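Local coordinates for protein octaprenyl-diphosphate synthase (Bacteroides thetaiotaomicron, PDB 3RMG) that probably acts as a magnesium-dependent prenyltransferase of the FPP/GGPP synthase family, joining isoprenoid units into longer prenyl diphosphates, at residues I53-V58 with P67-A72; A59-A64 with V196-L201; E77-A82 with S139-K144; K48-I53 with I208-K213; D214-Y219 with G282-A287. One frame throughout, in Å; residues are numbered along the deposited sequence.

Interaction 1 (I53-V58 with P67-A72)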
# COMPACT_ATOMS: atom_id res chain seq x y z
N ILE A 53 -8.83 -17.48 12.78
CA ILE A 53 -9.78 -18.43 13.37
C ILE A 53 -11.23 -18.00 13.10
O ILE A 53 -12.08 -18.83 12.80
CB ILE A 53 -9.53 -18.63 14.87
CG1 ILE A 53 -8.30 -19.52 15.09
CG2 ILE A 53 -10.73 -19.27 15.51
CD1 ILE A 53 -7.71 -19.41 16.50
N LEU A 54 -11.50 -16.70 13.19
CA LEU A 54 -12.83 -16.21 12.87
C LEU A 54 -13.21 -16.51 11.40
O LEU A 54 -14.32 -16.95 11.12
CB LEU A 54 -12.92 -14.71 13.13
CG LEU A 54 -14.31 -14.10 13.02
CD1 LEU A 54 -15.25 -14.86 13.94
CD2 LEU A 54 -14.30 -12.61 13.35
N VAL A 55 -12.30 -16.25 10.47
CA VAL A 55 -12.60 -16.48 9.07
C VAL A 55 -12.98 -17.94 8.84
O VAL A 55 -13.96 -18.23 8.16
CB VAL A 55 -11.39 -16.14 8.16
CG1 VAL A 55 -11.70 -16.53 6.71
CG2 VAL A 55 -11.01 -14.65 8.28
N LEU A 56 -12.20 -18.85 9.41
CA LEU A 56 -12.42 -20.27 9.24
C LEU A 56 -13.73 -20.70 9.88
O LEU A 56 -14.54 -21.39 9.24
CB LEU A 56 -11.24 -21.09 9.78
CG LEU A 56 -9.90 -20.69 9.15
CD1 LEU A 56 -8.75 -21.45 9.73
CD2 LEU A 56 -9.94 -20.86 7.64
N LEU A 57 -13.97 -20.31 11.14
CA LEU A 57 -15.22 -20.72 11.79
C LEU A 57 -16.45 -20.23 11.02
O LEU A 57 -17.38 -21.00 10.79
CB LEU A 57 -15.28 -20.30 13.26
CG LEU A 57 -14.29 -20.95 14.24
CD1 LEU A 57 -14.35 -20.28 15.57
CD2 LEU A 57 -14.55 -22.44 14.42
N VAL A 58 -16.47 -18.95 10.62
CA VAL A 58 -17.64 -18.40 9.91
C VAL A 58 -17.92 -19.15 8.61
O VAL A 58 -19.06 -19.44 8.28
CB VAL A 58 -17.49 -16.87 9.60
CG1 VAL A 58 -18.52 -16.40 8.54
CG2 VAL A 58 -17.64 -16.08 10.84
N PRO A 67 -10.05 -22.75 -0.99
CA PRO A 67 -8.79 -22.01 -1.12
C PRO A 67 -9.04 -20.50 -1.16
O PRO A 67 -8.17 -19.72 -0.76
CB PRO A 67 -8.23 -22.51 -2.47
CG PRO A 67 -8.97 -23.78 -2.78
CD PRO A 67 -10.33 -23.61 -2.15
N ALA A 68 -10.21 -20.09 -1.62
CA ALA A 68 -10.62 -18.68 -1.54
C ALA A 68 -10.73 -18.18 -0.09
O ALA A 68 -10.39 -17.03 0.20
CB ALA A 68 -11.95 -18.45 -2.29
N THR A 69 -11.21 -19.04 0.81
CA THR A 69 -11.32 -18.68 2.22
C THR A 69 -9.95 -18.42 2.79
O THR A 69 -9.73 -17.42 3.46
CB THR A 69 -11.96 -19.83 3.04
OG1 THR A 69 -13.21 -20.21 2.46
CG2 THR A 69 -12.20 -19.39 4.46
N LEU A 70 -9.02 -19.33 2.51
CA LEU A 70 -7.63 -19.15 2.94
C LEU A 70 -6.99 -17.89 2.37
O LEU A 70 -6.31 -17.17 3.11
CB LEU A 70 -6.79 -20.38 2.59
CG LEU A 70 -7.42 -21.68 3.08
CD1 LEU A 70 -6.71 -22.89 2.46
CD2 LEU A 70 -7.40 -21.74 4.59
N HIS A 71 -7.19 -17.60 1.08
CA HIS A 71 -6.59 -16.38 0.51
C HIS A 71 -7.21 -15.12 1.12
O HIS A 71 -6.50 -14.16 1.46
CB HIS A 71 -6.66 -16.35 -1.02
CG HIS A 71 -5.63 -17.21 -1.69
ND1 HIS A 71 -4.28 -16.97 -1.56
CD2 HIS A 71 -5.75 -18.32 -2.46
CE1 HIS A 71 -3.61 -17.89 -2.23
NE2 HIS A 71 -4.48 -18.72 -2.79
N ALA A 72 -8.52 -15.13 1.31
CA ALA A 72 -9.18 -14.04 2.03
C ALA A 72 -8.51 -13.79 3.38
O ALA A 72 -8.11 -12.67 3.69
CB ALA A 72 -10.64 -14.33 2.22
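L56 and T69 mark where the helical segments 53-58 and 67-72 come nearest, their CA atoms 7.3 Å apart. The two axes run almost antiparallel, at 155°, and approach to 9.9 Å. At that spacing the meeting is left to side chains, and no hydrogen bond crosses it. T69 takes part through its methyl: CG2 stands anti to the backbone N (OG1 takes the place beside it, chi1 -54°) and lies 3.7 Å from V55 CG1. V55 and T69 pass alongside one another in opposite senses. L56 meets the same methyl from the next position, then slants across L70, with L56 CD2 4.1 Å from L70 CD2. The polar branch of T69 is bonded outside the pair, to S188 on helix 174-188 and to the backbone N of T66, so a single threonine presents hydrocarbon to one helix and a hydroxyl to another. L56 and L70 also pack on helix 14-23, L56 on L17 and L70 on L23. Although one membrane span is predicted for residues 53-74, a short turn at 63-66 breaks it here into two helices, forming an antiparallel helical hairpin within the all-alpha prenyl synthase fold.

Interaction 2 (A59-A64 with V196-L201)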
# COMPACT_ATOMS: atom_id res chain seq x y z
N ALA A 59 -16.87 -19.47 7.86
CA ALA A 59 -17.05 -20.20 6.61
C ALA A 59 -17.65 -21.57 6.88
O ALA A 59 -18.55 -22.03 6.15
CB ALA A 59 -15.72 -20.32 5.84
N ARG A 60 -17.18 -22.20 7.95
CA ARG A 60 -17.67 -23.52 8.32
C ARG A 60 -19.13 -23.49 8.79
O ARG A 60 -19.80 -24.53 8.81
CB ARG A 60 -16.75 -24.19 9.35
CG ARG A 60 -15.44 -24.72 8.74
CD ARG A 60 -15.64 -25.97 7.87
NE ARG A 60 -16.22 -27.06 8.66
CZ ARG A 60 -15.52 -27.85 9.47
NH1 ARG A 60 -14.20 -27.69 9.59
NH2 ARG A 60 -16.13 -28.80 10.16
N LEU A 61 -19.65 -22.31 9.14
CA LEU A 61 -21.09 -22.21 9.37
C LEU A 61 -21.86 -22.59 8.10
O LEU A 61 -22.95 -23.14 8.18
CB LEU A 61 -21.51 -20.81 9.80
CG LEU A 61 -21.22 -20.38 11.23
CD1 LEU A 61 -21.65 -18.94 11.42
CD2 LEU A 61 -21.95 -21.30 12.21
N TYR A 62 -21.28 -22.32 6.94
CA TYR A 62 -22.00 -22.46 5.67
C TYR A 62 -21.55 -23.62 4.80
O TYR A 62 -22.35 -24.18 4.05
CB TYR A 62 -21.88 -21.17 4.86
CG TYR A 62 -22.35 -19.98 5.64
CD1 TYR A 62 -23.67 -19.87 6.04
CD2 TYR A 62 -21.47 -18.98 6.01
CE1 TYR A 62 -24.11 -18.79 6.77
CE2 TYR A 62 -21.88 -17.89 6.74
CZ TYR A 62 -23.21 -17.80 7.12
OH TYR A 62 -23.64 -16.72 7.86
N GLY A 63 -20.28 -23.98 4.89
CA GLY A 63 -19.76 -25.05 4.06
C GLY A 63 -18.34 -25.45 4.41
O GLY A 63 -17.88 -25.25 5.53
N ALA A 64 -17.65 -26.04 3.45
CA ALA A 64 -16.27 -26.41 3.66
C ALA A 64 -15.42 -25.21 3.28
O ALA A 64 -15.79 -24.41 2.43
CB ALA A 64 -15.90 -27.62 2.81
N VAL A 196 -24.11 -13.22 4.21
CA VAL A 196 -22.96 -12.31 4.17
C VAL A 196 -23.20 -11.12 5.10
O VAL A 196 -22.32 -10.74 5.87
CB VAL A 196 -22.70 -11.83 2.73
CG1 VAL A 196 -21.73 -10.69 2.71
CG2 VAL A 196 -22.16 -12.98 1.87
N ALA A 197 -24.40 -10.55 5.05
CA ALA A 197 -24.76 -9.44 5.94
C ALA A 197 -24.79 -9.90 7.40
O ALA A 197 -24.37 -9.18 8.32
CB ALA A 197 -26.12 -8.82 5.54
N PHE A 198 -25.30 -11.11 7.60
CA PHE A 198 -25.32 -11.68 8.94
C PHE A 198 -23.90 -11.86 9.49
O PHE A 198 -23.63 -11.57 10.66
CB PHE A 198 -26.09 -13.00 8.92
CG PHE A 198 -25.82 -13.90 10.09
CD1 PHE A 198 -24.60 -14.56 10.21
CD2 PHE A 198 -26.82 -14.15 11.03
CE1 PHE A 198 -24.36 -15.43 11.28
CE2 PHE A 198 -26.58 -15.02 12.09
CZ PHE A 198 -25.34 -15.66 12.22
N ALA A 199 -22.98 -12.32 8.64
CA ALA A 199 -21.61 -12.59 9.06
C ALA A 199 -20.89 -11.28 9.38
O ALA A 199 -20.16 -11.19 10.39
CB ALA A 199 -20.85 -13.34 7.96
N ARG A 200 -21.11 -10.27 8.54
CA ARG A 200 -20.52 -8.94 8.76
C ARG A 200 -20.89 -8.34 10.12
O ARG A 200 -20.03 -7.92 10.88
CB ARG A 200 -20.90 -7.96 7.63
CG ARG A 200 -20.05 -6.64 7.63
CD ARG A 200 -20.89 -5.43 7.16
NE ARG A 200 -21.94 -5.13 8.14
CZ ARG A 200 -21.78 -4.35 9.21
NH1 ARG A 200 -20.61 -3.76 9.43
NH2 ARG A 200 -22.78 -4.16 10.06
N LEU A 201 -22.18 -8.30 10.43
CA LEU A 201 -22.63 -7.83 11.74
C LEU A 201 -22.02 -8.64 12.90
O LEU A 201 -21.51 -8.07 13.88
CB LEU A 201 -24.14 -7.91 11.82
CG LEU A 201 -24.80 -7.23 13.00
CD1 LEU A 201 -24.30 -5.80 13.13
CD2 LEU A 201 -26.33 -7.29 12.85
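Between L61 and A199 the backbones stay well apart, with L61 CA 9.6 Å from A199 CA, so the C-terminal part of helix 50-62 reaches helix 193-217 by side chains. Y62 does most of the spanning. Its CG lies beside the backbone N, chi1 -55°, which sends the ring out from the helix and lays the phenol oxygen against F198. Y62 OH sits 3.3 Å from F198 CD1 and 3.7 Å from F198 CE1, a slanting approach to the phenyl ring, while A199 CB touches the same oxygen more loosely. L61 accompanies the tyrosine in two ways. Its CB lies 4.1 Å above the centre of the Y62 ring, and its CD1 reaches F198 CE1 at 4.4 Å. In the backbone, A59 O accepts from both Y62 N and G63 N. V189 and V191 also pack on Y62, and L301 on helix 283-302 packs on F198. The result is aromatic and aliphatic packing in which a tyrosine of helix 50-62 reaches the side of helix 193-217, a helix-helix contact that joins sequence-distant helices of the all-alpha prenyl synthase bundle.

Interaction 3 (E77-A82 with S139-K144)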
# COMPACT_ATOMS: atom_id res chain seq x y z
N GLU A 77 -5.28 -10.54 6.85
CA GLU A 77 -4.22 -10.55 7.84
C GLU A 77 -2.98 -9.75 7.38
O GLU A 77 -2.33 -9.07 8.17
CB GLU A 77 -3.84 -11.99 8.20
CG GLU A 77 -3.08 -12.13 9.50
CD GLU A 77 -3.94 -11.89 10.73
OE1 GLU A 77 -5.16 -11.68 10.57
OE2 GLU A 77 -3.41 -11.92 11.85
N LEU A 78 -2.66 -9.83 6.09
CA LEU A 78 -1.58 -9.02 5.55
C LEU A 78 -1.90 -7.52 5.61
O LEU A 78 -1.03 -6.70 5.93
CB LEU A 78 -1.28 -9.43 4.10
CG LEU A 78 -0.70 -10.84 3.95
CD1 LEU A 78 -0.52 -11.21 2.49
CD2 LEU A 78 0.60 -10.94 4.72
N LEU A 79 -3.14 -7.17 5.29
CA LEU A 79 -3.56 -5.76 5.34
C LEU A 79 -3.39 -5.20 6.75
O LEU A 79 -2.89 -4.09 6.93
CB LEU A 79 -5.02 -5.63 4.87
CG LEU A 79 -5.69 -4.26 5.01
CD1 LEU A 79 -4.87 -3.21 4.30
CD2 LEU A 79 -7.09 -4.30 4.43
N HIS A 80 -3.83 -5.97 7.74
CA HIS A 80 -3.70 -5.60 9.13
C HIS A 80 -2.23 -5.45 9.52
O HIS A 80 -1.82 -4.44 10.09
CB HIS A 80 -4.35 -6.67 10.00
CG HIS A 80 -4.12 -6.47 11.46
ND1 HIS A 80 -4.46 -5.31 12.12
CD2 HIS A 80 -3.62 -7.31 12.40
CE1 HIS A 80 -4.17 -5.44 13.40
NE2 HIS A 80 -3.66 -6.64 13.60
N THR A 81 -1.43 -6.45 9.19
CA THR A 81 -0.02 -6.40 9.50
C THR A 81 0.63 -5.17 8.88
O THR A 81 1.43 -4.50 9.54
CB THR A 81 0.74 -7.64 9.00
OG1 THR A 81 -0.04 -8.81 9.26
CG2 THR A 81 2.08 -7.74 9.69
N ALA A 82 0.29 -4.88 7.63
CA ALA A 82 0.90 -3.74 6.96
C ALA A 82 0.59 -2.41 7.65
O ALA A 82 1.45 -1.54 7.73
CB ALA A 82 0.49 -3.69 5.49
N SER A 139 -10.16 -4.15 -1.00
CA SER A 139 -9.63 -2.88 -1.48
C SER A 139 -10.35 -1.72 -0.79
O SER A 139 -9.71 -0.82 -0.25
CB SER A 139 -9.63 -2.78 -3.02
OG SER A 139 -10.94 -2.76 -3.58
N SER A 140 -11.68 -1.75 -0.77
CA SER A 140 -12.39 -0.63 -0.14
C SER A 140 -12.04 -0.50 1.33
O SER A 140 -11.93 0.60 1.85
CB SER A 140 -13.90 -0.72 -0.34
OG SER A 140 -14.42 -1.83 0.35
N LEU A 141 -11.83 -1.63 2.00
CA LEU A 141 -11.39 -1.59 3.39
C LEU A 141 -10.05 -0.91 3.49
O LEU A 141 -9.82 -0.10 4.39
CB LEU A 141 -11.30 -3.00 3.99
CG LEU A 141 -10.77 -3.04 5.43
CD1 LEU A 141 -11.81 -2.45 6.35
CD2 LEU A 141 -10.41 -4.46 5.88
N GLY A 142 -9.14 -1.25 2.58
CA GLY A 142 -7.84 -0.58 2.54
C GLY A 142 -8.05 0.92 2.49
O GLY A 142 -7.43 1.69 3.23
N GLN A 143 -8.95 1.36 1.61
CA GLN A 143 -9.30 2.77 1.54
C GLN A 143 -9.74 3.29 2.91
O GLN A 143 -9.09 4.16 3.49
CB GLN A 143 -10.43 2.99 0.53
CG GLN A 143 -9.97 3.22 -0.87
CD GLN A 143 -10.93 4.11 -1.63
OE1 GLN A 143 -10.51 5.04 -2.33
NE2 GLN A 143 -12.22 3.85 -1.48
N LYS A 144 -10.84 2.75 3.43
CA LYS A 144 -11.37 3.18 4.73
C LYS A 144 -10.29 3.38 5.79
O LYS A 144 -10.17 4.46 6.35
CB LYS A 144 -12.44 2.20 5.25
CG LYS A 144 -12.96 2.57 6.64
CD LYS A 144 -13.83 1.47 7.25
CE LYS A 144 -15.16 1.31 6.50
NZ LYS A 144 -15.70 -0.08 6.62
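L79 and L141 share one conformation, each with CG anti to its backbone N (chi1 173° and 176°), and this aims both isobutyl groups into the space between their helices. There they cross aslant, with the branch CD2 of L79 3.6 Å from CD2 of L141 and 4.0 Å from L141 CG. At G142 the backbones come nearest. Its CA is 7.3 Å from the CA of L79, and the leucine methyl CD2 comes to 4.1 Å from G142 N, lying directly on a main chain with no side chain in between. No hydrogen bond spans the pair, so the contact between these two segments rests on hydrocarbon meeting hydrocarbon and on the leucine methyl against the glycine backbone. L79 also packs on L119 of helix 102-128, and L141 on A176 and A180 of helix 174-188. The contact therefore sits deep between helices 67-90 and 132-154, wedged among two more helices of the bundle, while the next residue of helix 132-154, Q143, reaches the second subunit, whose T121 is hydrogen-bonded to Q143 OE1 and whose V124 packs there as well.

Interaction 4 (K48-I53 with I208-K213)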
# COMPACT_ATOMS: atom_id res chain seq x y z
N LYS A 48 -1.34 -15.67 18.64
CA LYS A 48 -2.67 -16.22 18.41
C LYS A 48 -3.35 -15.60 17.19
O LYS A 48 -3.31 -14.39 16.98
CB LYS A 48 -3.55 -16.06 19.66
CG LYS A 48 -3.27 -17.10 20.74
CD LYS A 48 -4.37 -17.13 21.80
CE LYS A 48 -4.25 -18.38 22.67
NZ LYS A 48 -5.24 -18.40 23.79
N MET A 49 -3.96 -16.46 16.37
CA MET A 49 -4.56 -16.02 15.12
C MET A 49 -6.04 -15.74 15.31
O MET A 49 -6.89 -16.42 14.73
CB MET A 49 -4.37 -17.10 14.06
CG MET A 49 -2.92 -17.36 13.69
SD MET A 49 -2.57 -19.12 13.57
CE MET A 49 -2.94 -19.66 15.25
N MET A 50 -6.34 -14.72 16.10
CA MET A 50 -7.71 -14.39 16.44
C MET A 50 -8.60 -14.19 15.20
O MET A 50 -9.73 -14.69 15.15
CB MET A 50 -7.73 -13.14 17.32
CG MET A 50 -8.55 -13.31 18.59
SD MET A 50 -7.94 -14.69 19.60
CE MET A 50 -6.24 -14.18 19.86
N ARG A 51 -8.08 -13.49 14.20
CA ARG A 51 -8.88 -13.19 13.01
C ARG A 51 -8.97 -14.36 12.03
O ARG A 51 -10.05 -14.65 11.52
CB ARG A 51 -8.39 -11.91 12.31
CG ARG A 51 -8.63 -10.64 13.10
CD ARG A 51 -7.76 -9.48 12.59
NE ARG A 51 -7.77 -8.38 13.55
CZ ARG A 51 -6.81 -8.15 14.44
NH1 ARG A 51 -5.73 -8.92 14.47
NH2 ARG A 51 -6.92 -7.13 15.28
N PRO A 52 -7.84 -15.02 11.73
CA PRO A 52 -7.91 -16.22 10.90
C PRO A 52 -8.84 -17.28 11.47
O PRO A 52 -9.58 -17.91 10.71
CB PRO A 52 -6.46 -16.71 10.88
CG PRO A 52 -5.68 -15.44 10.96
CD PRO A 52 -6.45 -14.61 11.97
N ILE A 53 -8.83 -17.48 12.78
CA ILE A 53 -9.78 -18.43 13.37
C ILE A 53 -11.23 -18.00 13.10
O ILE A 53 -12.08 -18.83 12.80
CB ILE A 53 -9.53 -18.63 14.87
CG1 ILE A 53 -8.30 -19.52 15.09
CG2 ILE A 53 -10.73 -19.27 15.51
CD1 ILE A 53 -7.71 -19.41 16.50
N ILE A 208 -15.90 -5.19 18.12
CA ILE A 208 -16.15 -4.19 19.16
C ILE A 208 -15.84 -4.71 20.57
O ILE A 208 -15.22 -4.00 21.36
CB ILE A 208 -17.58 -3.63 19.10
CG1 ILE A 208 -17.79 -2.85 17.79
CG2 ILE A 208 -17.83 -2.69 20.28
CD1 ILE A 208 -19.25 -2.37 17.58
N CYS A 209 -16.26 -5.93 20.90
CA CYS A 209 -15.89 -6.52 22.19
C CYS A 209 -14.36 -6.57 22.32
O CYS A 209 -13.79 -6.21 23.34
CB CYS A 209 -16.43 -7.94 22.33
SG CYS A 209 -18.21 -8.08 22.42
N PHE A 210 -13.72 -7.04 21.26
CA PHE A 210 -12.28 -7.19 21.25
C PHE A 210 -11.59 -5.85 21.53
O PHE A 210 -10.71 -5.77 22.38
CB PHE A 210 -11.85 -7.74 19.89
CG PHE A 210 -10.43 -8.19 19.84
CD1 PHE A 210 -10.08 -9.50 20.19
CD2 PHE A 210 -9.42 -7.32 19.45
CE1 PHE A 210 -8.76 -9.92 20.14
CE2 PHE A 210 -8.09 -7.73 19.40
CZ PHE A 210 -7.76 -9.03 19.75
N GLN A 211 -12.00 -4.81 20.81
CA GLN A 211 -11.36 -3.49 20.93
C GLN A 211 -11.55 -2.87 22.31
O GLN A 211 -10.61 -2.32 22.87
CB GLN A 211 -11.90 -2.52 19.88
CG GLN A 211 -11.11 -1.23 19.86
CD GLN A 211 -9.62 -1.49 19.77
OE1 GLN A 211 -9.15 -2.07 18.79
NE2 GLN A 211 -8.89 -1.08 20.79
N ILE A 212 -12.76 -2.96 22.85
CA ILE A 212 -13.05 -2.45 24.18
C ILE A 212 -12.25 -3.22 25.23
O ILE A 212 -11.70 -2.63 26.16
CB ILE A 212 -14.55 -2.55 24.49
CG1 ILE A 212 -15.33 -1.53 23.67
CG2 ILE A 212 -14.80 -2.29 25.95
CD1 ILE A 212 -16.87 -1.71 23.79
N LYS A 213 -12.18 -4.54 25.08
CA LYS A 213 -11.33 -5.36 25.94
C LYS A 213 -9.90 -4.82 25.99
O LYS A 213 -9.34 -4.64 27.07
CB LYS A 213 -11.30 -6.81 25.47
CG LYS A 213 -12.31 -7.71 26.16
CD LYS A 213 -11.78 -8.24 27.49
CE LYS A 213 -11.90 -7.21 28.60
NZ LYS A 213 -11.67 -7.81 29.95
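This contact joins two sequence signatures of the prenyl synthases: K48 to P52 form the KxxRP part of the GKxxRP motif, whose lysine and arginine bind the diphosphate of isopentenyl diphosphate in relatives, and F210 with Q211 opens the FQxxDD region that leads into the second aspartate-rich motif. A similar role for this site is likely, though no ligand is bound to confirm it. F210 is the hub. With CG anti to the backbone N, chi1 -169°, its ring stretches from helix 193-217 toward the start of helix 50-62, where M49 forms an inverse gamma turn and occupies the N-cap position. The main chains remain distant, M50 CA lying 9.8 Å from F210 CA. In M50 chi1, -129°, places the methylene next to the sulfur against the ring, M50 CG to F210 CE1, 3.7 Å, and the bends at chi2 and chi3 then turn the sulfur and CE. R51 takes the opposite form, extended through chi2 and chi3, which brings its guanidinium up to the ring until R51 NH2 lies 4.3 Å from F210 CE2. Both approaches to the ring are oblique. F178 meets the F210 ring with planes about 40° apart and also packs on R51, while Y317 is hydrogen-bonded to M50 O. Since nothing but van der Waals contact joins R51 to F210, the contact uses none of the arginine's N-H groups, which is consistent with the guanidinium being available to an anionic substrate.

Interaction 5 (D214-Y219 with G282-A287)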
# COMPACT_ATOMS: atom_id res chain seq x y z
N ASP A 214 -9.32 -4.57 24.83
CA ASP A 214 -7.98 -4.03 24.74
C ASP A 214 -7.83 -2.67 25.40
O ASP A 214 -6.81 -2.39 26.02
CB ASP A 214 -7.54 -3.91 23.28
CG ASP A 214 -6.59 -5.01 22.88
OD1 ASP A 214 -6.26 -5.86 23.73
OD2 ASP A 214 -6.15 -5.01 21.71
N ASP A 215 -8.84 -1.81 25.24
CA ASP A 215 -8.78 -0.47 25.82
C ASP A 215 -8.73 -0.54 27.35
O ASP A 215 -8.07 0.27 27.99
CB ASP A 215 -9.99 0.36 25.37
CG ASP A 215 -9.91 0.77 23.91
OD1 ASP A 215 -8.86 0.53 23.27
OD2 ASP A 215 -10.90 1.34 23.41
N ILE A 216 -9.44 -1.50 27.92
CA ILE A 216 -9.42 -1.71 29.36
C ILE A 216 -8.03 -2.10 29.86
O ILE A 216 -7.54 -1.55 30.84
CB ILE A 216 -10.44 -2.77 29.77
CG1 ILE A 216 -11.85 -2.16 29.79
CG2 ILE A 216 -10.09 -3.36 31.13
CD1 ILE A 216 -12.97 -3.18 29.79
N PHE A 217 -7.39 -3.03 29.16
CA PHE A 217 -6.03 -3.43 29.52
C PHE A 217 -5.11 -2.25 29.78
O PHE A 217 -4.26 -2.31 30.67
CB PHE A 217 -5.42 -4.31 28.43
CG PHE A 217 -6.05 -5.66 28.31
CD1 PHE A 217 -6.01 -6.36 27.11
CD2 PHE A 217 -6.70 -6.23 29.39
CE1 PHE A 217 -6.59 -7.61 26.99
CE2 PHE A 217 -7.29 -7.48 29.29
CZ PHE A 217 -7.23 -8.17 28.08
N ASP A 218 -5.27 -1.17 29.02
CA ASP A 218 -4.38 -0.01 29.15
C ASP A 218 -4.43 0.65 30.53
O ASP A 218 -3.50 1.34 30.94
CB ASP A 218 -4.70 1.02 28.08
CG ASP A 218 -3.57 1.98 27.86
OD1 ASP A 218 -3.81 3.21 27.91
OD2 ASP A 218 -2.43 1.51 27.65
N TYR A 219 -5.53 0.44 31.25
CA TYR A 219 -5.67 0.98 32.60
C TYR A 219 -4.99 0.09 33.66
O TYR A 219 -5.32 0.18 34.84
CB TYR A 219 -7.16 1.16 32.93
CG TYR A 219 -7.88 2.14 32.03
CD1 TYR A 219 -8.35 3.35 32.52
CD2 TYR A 219 -8.10 1.86 30.68
CE1 TYR A 219 -9.01 4.25 31.71
CE2 TYR A 219 -8.76 2.76 29.86
CZ TYR A 219 -9.21 3.96 30.38
OH TYR A 219 -9.88 4.88 29.59
N GLY A 282 -15.94 3.95 38.51
CA GLY A 282 -16.72 2.93 37.80
C GLY A 282 -16.55 2.88 36.28
O GLY A 282 -17.44 2.40 35.57
N GLY A 283 -15.43 3.38 35.78
CA GLY A 283 -15.15 3.36 34.35
C GLY A 283 -15.01 1.95 33.82
O GLY A 283 -15.50 1.63 32.73
N ILE A 284 -14.33 1.09 34.58
CA ILE A 284 -14.13 -0.28 34.15
C ILE A 284 -15.43 -1.09 34.18
O ILE A 284 -15.84 -1.64 33.17
CB ILE A 284 -13.07 -0.99 35.01
CG1 ILE A 284 -11.80 -0.14 35.10
CG2 ILE A 284 -12.77 -2.37 34.45
CD1 ILE A 284 -11.17 0.17 33.77
N GLU A 285 -16.08 -1.14 35.34
CA GLU A 285 -17.32 -1.90 35.47
C GLU A 285 -18.27 -1.57 34.33
O GLU A 285 -19.03 -2.43 33.87
CB GLU A 285 -18.00 -1.60 36.82
CG GLU A 285 -17.17 -1.96 38.04
CD GLU A 285 -15.94 -1.07 38.21
OE1 GLU A 285 -16.05 0.16 38.00
OE2 GLU A 285 -14.86 -1.60 38.56
N TYR A 286 -18.23 -0.34 33.86
CA TYR A 286 -19.12 0.10 32.80
C TYR A 286 -18.67 -0.36 31.41
O TYR A 286 -19.50 -0.67 30.55
CB TYR A 286 -19.25 1.61 32.81
CG TYR A 286 -19.99 2.16 31.61
CD1 TYR A 286 -21.38 2.06 31.51
CD2 TYR A 286 -19.29 2.77 30.57
CE1 TYR A 286 -22.05 2.57 30.40
CE2 TYR A 286 -19.96 3.28 29.47
CZ TYR A 286 -21.33 3.18 29.39
OH TYR A 286 -21.97 3.70 28.29
N ALA A 287 -17.36 -0.37 31.20
CA ALA A 287 -16.80 -0.83 29.94
C ALA A 287 -17.10 -2.33 29.82
O ALA A 287 -17.53 -2.79 28.76
CB ALA A 287 -15.31 -0.56 29.90
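I216 and Y219 belong to, and directly follow, the second aspartate-rich DDxxD motif of the prenyl synthases, here D214 to D218, which takes part in binding magnesium and diphosphate in relatives. The motif lies toward the C-terminal end of helix 193-217, and the contact packs it against the first turns of helix 283-302. I216 makes most of the contact. Its CG1 lies beside the backbone N, chi1 -79°, and carries CD1 to within 3.5 Å of A287 CB, with I216 CG1 following at 3.8 Å. The other branch, I216 CG2, stands anti to the backbone N and meets I284 CG2 at 4.4 Å, so the isoleucine straddles successive turns of the partner helix. At the backbone the same neighbours are close, I216 CA being 6.9 Å from I284 CA. I284 also sends CD1 obliquely to the Y219 ring, 4.2 Å from CG. Helix 283-302 starts directly after G282, the C-prime residue of a Schellman motif that closes helix 268-280. P241 fills in beside I284, A287 and Y219. Polar anchors hold the motif itself: D215 OD2 is bonded to Y166 and D215 OD1 to Q211 NE2. Y219 has its own, for while D215 O lies in plane at its ring edge, its phenol OH is hydrogen-bonded to T239 OG1 and to A242 N.

Two helices tie most of these contacts together. Helix 50-62 takes part in interactions 1, 2 and 4, and helix 193-217 in interactions 2, 4 and 5. Interactions 1 and 2 touch, V58 CG1 lying 3.9 Å from A199 CB. Toward the probable active site, interaction 3 meets interaction 4 where H80 NE2 comes within 3.2 Å of R51 NH1, close to the likely diphosphate site. Interaction 5, at the second aspartate-rich motif, has its centre about 16 Å from that of interaction 4 and about 31 Å from those of interactions 1 and 2. The example is consistent with apolar packing along shared helices holding polar motifs in place.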